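Local coordinates for protein beta-galactoside alpha-2,6-sialyltransferase (Photobacterium sp., PDB 2Z4T) that probably transfers sialic acid from a CMP-activated donor to galactosides such as lactose, forming alpha-2,6 linkages, at residues 319-322 with 323-327. Residues are numbered along the deposited sequence; the frame is centred on the assembly and turned at random.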
loop_
_atom_site.group_PDB
_atom_site.type_symbol
_atom_site.label_atom_id
_atom_site.label_comp_id
_atom_site.label_asym_id
_atom_site.label_seq_id
_atom_site.Cartn_x
_atom_site.Cartn_y
_atom_site.Cartn_z
ATOM N N GLN A 319 8.187 5.373 3.747
ATOM C CA GLN A 319 9.011 6.017 2.710
ATOM C C GLN A 319 8.128 6.621 1.621
ATOM O O GLN A 319 7.053 6.078 1.333
ATOM C CB GLN A 319 9.991 4.990 2.096
ATOM C CG GLN A 319 11.017 4.399 3.096
ATOM C CD GLN A 319 11.860 5.492 3.759
ATOM O OE1 GLN A 319 11.776 5.723 4.979
ATOM N NE2 GLN A 319 12.650 6.196 2.950
ATOM N N TRP A 320 8.583 7.730 1.019
ATOM C CA TRP A 320 7.872 8.391 -0.106
ATOM C C TRP A 320 8.718 8.533 -1.380
ATOM O O TRP A 320 8.513 9.443 -2.209
ATOM C CB TRP A 320 7.308 9.746 0.343
ATOM C CG TRP A 320 6.322 9.542 1.427
ATOM C CD1 TRP A 320 6.514 9.748 2.775
ATOM C CD2 TRP A 320 5.010 8.996 1.287
ATOM N NE1 TRP A 320 5.384 9.398 3.470
ATOM C CE2 TRP A 320 4.444 8.932 2.586
ATOM C CE3 TRP A 320 4.250 8.573 0.195
ATOM C CZ2 TRP A 320 3.147 8.458 2.818
ATOM C CZ3 TRP A 320 2.963 8.087 0.426
ATOM C CH2 TRP A 320 2.425 8.037 1.730
ATOM N N ASP A 321 9.654 7.607 -1.550
ATOM C CA ASP A 321 10.547 7.642 -2.690
ATOM C C ASP A 321 10.310 6.443 -3.605
ATOM O O ASP A 321 11.088 6.191 -4.517
ATOM C CB ASP A 321 11.999 7.689 -2.217
ATOM C CG ASP A 321 12.417 6.437 -1.438
ATOM O OD1 ASP A 321 11.562 5.609 -1.002
ATOM O OD2 ASP A 321 13.641 6.299 -1.252
ATOM N N GLY A 322 9.230 5.713 -3.348
ATOM C CA GLY A 322 8.872 4.537 -4.135
ATOM C C GLY A 322 8.618 4.893 -5.590
ATOM O O GLY A 322 9.060 4.175 -6.524
ATOM N N PHE A 323 7.921 6.009 -5.788
ATOM C CA PHE A 323 7.562 6.429 -7.119
ATOM C C PHE A 323 8.820 6.847 -7.870
ATOM O O PHE A 323 9.036 6.442 -8.998
ATOM C CB PHE A 323 6.532 7.547 -7.082
ATOM C CG PHE A 323 6.196 8.099 -8.448
ATOM C CD1 PHE A 323 5.317 7.424 -9.283
ATOM C CD2 PHE A 323 6.774 9.288 -8.901
ATOM C CE1 PHE A 323 5.012 7.914 -10.541
ATOM C CE2 PHE A 323 6.484 9.787 -10.151
ATOM C CZ PHE A 323 5.596 9.101 -10.987
ATOM N N LYS A 324 9.659 7.648 -7.217
ATOM C CA LYS A 324 10.899 8.146 -7.814
ATOM C C LYS A 324 11.826 6.990 -8.169
ATOM O O LYS A 324 12.603 7.103 -9.118
ATOM C CB LYS A 324 11.600 9.098 -6.851
ATOM C CG LYS A 324 13.027 9.457 -7.232
ATOM C CD LYS A 324 13.539 10.611 -6.355
ATOM C CE LYS A 324 14.991 10.382 -5.902
ATOM N NZ LYS A 324 15.131 9.168 -4.998
ATOM N N LYS A 325 11.755 5.896 -7.413
ATOM C CA LYS A 325 12.644 4.770 -7.648
ATOM C C LYS A 325 12.129 3.804 -8.712
ATOM O O LYS A 325 12.866 2.921 -9.137
ATOM C CB LYS A 325 12.958 4.009 -6.353
ATOM C CG LYS A 325 14.047 4.655 -5.482
ATOM C CD LYS A 325 14.228 3.815 -4.217
ATOM C CE LYS A 325 15.616 4.010 -3.576
ATOM N NZ LYS A 325 15.596 4.804 -2.306
ATOM N N PHE A 326 10.871 3.967 -9.121
ATOM C CA PHE A 326 10.283 3.190 -10.205
ATOM C C PHE A 326 10.932 3.582 -11.533
ATOM O O PHE A 326 11.242 4.751 -11.745
ATOM C CB PHE A 326 8.778 3.498 -10.345
ATOM C CG PHE A 326 7.895 2.865 -9.299
ATOM C CD1 PHE A 326 8.277 1.692 -8.629
ATOM C CD2 PHE A 326 6.642 3.428 -9.013
ATOM C CE1 PHE A 326 7.433 1.121 -7.663
ATOM C CE2 PHE A 326 5.799 2.857 -8.055
ATOM C CZ PHE A 326 6.195 1.705 -7.376
ATOM N N ASN A 327 11.091 2.617 -12.440
ATOM C CA ASN A 327 11.433 2.937 -13.815
ATOM C C ASN A 327 10.200 3.531 -14.513
ATOM O O ASN A 327 9.106 3.559 -13.939
ATOM C CB ASN A 327 11.995 1.717 -14.555
ATOM C CG ASN A 327 10.962 0.638 -14.807
ATOM O OD1 ASN A 327 9.799 0.914 -15.127
ATOM N ND2 ASN A 327 11.395 -0.612 -14.700
HETATM O O HOH W 1 8.749 9.074 -4.918
#
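K325 reaches back four residues to D321 with both its backbone and its side chain. The ammonium makes a salt bridge, NZ of K325 lying 2.7 Å from OD2 of D321 and meeting it from above the carboxylate plane rather than within it. With chi1 at 63°, the carboxylate of D321 sits between its own N and carbonyl carbon, where the lysine chain, passing over the D321 carbonyl, can meet it. K324 NZ, 4.9 Å from OD2 of D321, may add weaker electrostatic attraction.

The backbone bonds are those of one short turn. K325 N donates to D321 O at 3.0 Å, with an N-H...O angle of 136°. G322 O takes two weak hydrogen bonds, from F326 N at 3.2 Å and, at 3.3 Å, from K325 N, whose N-H is shared with D321 O. At the start of the turn, water 1 donates to W320 O (2.7 Å) and accepts from K324 N (2.9 Å), bridging two residues four apart.

The F326 ring turns one face to the turn, with G322 O 3.2 Å above the plane, over its centre. F326 also packs on I136 of helix 126-141, while F323 and W320 touch M436 of helix 431-436.

The whole is a single, loosely bonded helical turn after strand 315-317, leading to N327, the N-cap of helix 328-338, within the GT-B sialyltransferase fold.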